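PDB 3CSX: DUF683-containing protein from Cyanothece, which is of unknown function but is a metalloprotein associated with nitrogen fixation in this cyanobacterium. Local coordinates for residues B[61-64]-B[65-68]. Residues are numbered along the deposited sequence; the frame is centred on the assembly and turned at random.
Sequences EIFR and ELDQ
R64 and Q68, one helical turn apart, illustrate how i to i+4 neighbours pack side by side along a single helix, here in the middle of helix 52-77. Beneath them the backbone is regular: the N-H groups of E65, L66, D67 and Q68 each reach back four residues, the last through Q68 N to R64 O at 3.0 Å. R64 stands fully extended from CG to NE, with CG anti to the backbone N (chi1 -179°), and runs alongside Q68 in the same direction. Q68 instead bends at chi2 (-84°), which brings its NE2 over one face of the R64 guanidinium, off centre toward the rim. Q68 NE2 lies 3.7 Å from R64 NH2, a packing of two donor groups, and the guanidinium and amide planes are nearly perpendicular at 84°.

In this Rop-like helical hairpin, built from helices 14-44 and 52-77, the two donors find their polar partners on the second subunit: Q68 NE2 donates to Q33 OE1 of the second subunit, and R64 makes a long, weak ion pair with D40 of the second subunit. The apolar partners sit elsewhere around the helix. L66 CD2 approaches the F63 ring obliquely, 4.3 Å from F63 CD1, while I62 CD1 lies 4.5 Å from L66 CB; I62 and F63 both pack on A31 of helix 14-44, and buried L66 on N28. D67 turns its carboxylate to K71, the next turn onward, in a salt bridge through OD1.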
loop_
_atom_site.group_PDB
_atom_site.type_symbol
_atom_site.label_atom_id
_atom_site.label_comp_id
_atom_site.label_asym_id
_atom_site.label_seq_id
_atom_site.Cartn_x
_atom_site.Cartn_y
_atom_site.Cartn_z
ATOM N N GLU B 61 -9.738 0.236 -7.016
ATOM C CA GLU B 61 -8.477 0.051 -7.664
ATOM C C GLU B 61 -7.621 1.282 -7.689
ATOM O O GLU B 61 -6.429 1.205 -7.444
ATOM C CB GLU B 61 -8.705 -0.510 -9.075
ATOM C CG GLU B 61 -9.288 -1.918 -9.023
ATOM C CD GLU B 61 -8.448 -2.934 -8.232
ATOM O OE1 GLU B 61 -7.229 -2.725 -8.019
ATOM O OE2 GLU B 61 -9.027 -3.974 -7.829
ATOM N N ILE B 62 -8.232 2.433 -7.973
ATOM C CA ILE B 62 -7.512 3.665 -7.973
ATOM C C ILE B 62 -7.002 4.042 -6.553
ATOM O O ILE B 62 -5.864 4.457 -6.373
ATOM C CB ILE B 62 -8.322 4.822 -8.712
ATOM C CG1 ILE B 62 -7.445 6.062 -8.914
ATOM C CG2 ILE B 62 -9.639 5.185 -8.040
ATOM C CD1 ILE B 62 -7.112 6.776 -7.681
ATOM N N PHE B 63 -7.838 3.877 -5.547
ATOM C CA PHE B 63 -7.368 4.154 -4.176
ATOM C C PHE B 63 -6.311 3.189 -3.709
ATOM O O PHE B 63 -5.384 3.572 -2.971
ATOM C CB PHE B 63 -8.553 4.260 -3.209
ATOM C CG PHE B 63 -9.209 5.617 -3.229
ATOM C CD1 PHE B 63 -8.690 6.663 -2.454
ATOM C CD2 PHE B 63 -10.323 5.865 -4.026
ATOM C CE1 PHE B 63 -9.290 7.928 -2.472
ATOM C CE2 PHE B 63 -10.911 7.143 -4.073
ATOM C CZ PHE B 63 -10.404 8.158 -3.289
ATOM N N ARG B 64 -6.394 1.936 -4.166
ATOM C CA ARG B 64 -5.337 0.977 -3.830
ATOM C C ARG B 64 -4.040 1.409 -4.456
ATOM O O ARG B 64 -2.987 1.380 -3.814
ATOM C CB ARG B 64 -5.654 -0.438 -4.324
ATOM C CG ARG B 64 -4.531 -1.418 -3.922
ATOM C CD ARG B 64 -4.894 -2.803 -4.359
ATOM N NE ARG B 64 -3.857 -3.808 -4.069
ATOM C CZ ARG B 64 -3.587 -4.322 -2.860
ATOM N NH1 ARG B 64 -4.248 -3.932 -1.779
ATOM N NH2 ARG B 64 -2.626 -5.226 -2.734
ATOM N N GLU B 65 -4.089 1.792 -5.739
ATOM C CA GLU B 65 -2.841 2.237 -6.375
ATOM C C GLU B 65 -2.288 3.490 -5.668
ATOM O O GLU B 65 -1.075 3.648 -5.426
ATOM C CB GLU B 65 -3.038 2.499 -7.884
ATOM C CG GLU B 65 -1.673 2.713 -8.580
ATOM C CD GLU B 65 -1.781 3.435 -9.926
ATOM O OE1 GLU B 65 -2.901 3.812 -10.308
ATOM O OE2 GLU B 65 -0.737 3.600 -10.601
ATOM N N LEU B 66 -3.172 4.414 -5.378
ATOM C CA LEU B 66 -2.765 5.623 -4.695
ATOM C C LEU B 66 -2.093 5.326 -3.348
ATOM O O LEU B 66 -1.082 5.948 -2.994
ATOM C CB LEU B 66 -3.974 6.546 -4.504
ATOM C CG LEU B 66 -3.678 7.932 -3.913
ATOM C CD1 LEU B 66 -2.706 8.772 -4.743
ATOM C CD2 LEU B 66 -5.054 8.644 -3.746
ATOM N N ASP B 67 -2.662 4.391 -2.608
ATOM C CA ASP B 67 -2.144 4.035 -1.256
ATOM C C ASP B 67 -0.762 3.393 -1.417
ATOM O O ASP B 67 0.164 3.738 -0.715
ATOM C CB ASP B 67 -3.118 3.051 -0.617
ATOM C CG ASP B 67 -2.824 2.763 0.868
ATOM O OD1 ASP B 67 -2.296 3.631 1.590
ATOM O OD2 ASP B 67 -3.158 1.642 1.278
ATOM N N GLN B 68 -0.608 2.496 -2.390
ATOM C CA GLN B 68 0.722 1.928 -2.658
ATOM C C GLN B 68 1.760 2.984 -2.952
ATOM O O GLN B 68 2.889 2.905 -2.475
ATOM C CB GLN B 68 0.704 0.914 -3.831
ATOM C CG GLN B 68 -0.169 -0.292 -3.584
ATOM C CD GLN B 68 0.513 -1.411 -2.791
ATOM O OE1 GLN B 68 1.515 -1.194 -2.142
ATOM N NE2 GLN B 68 -0.053 -2.625 -2.858
#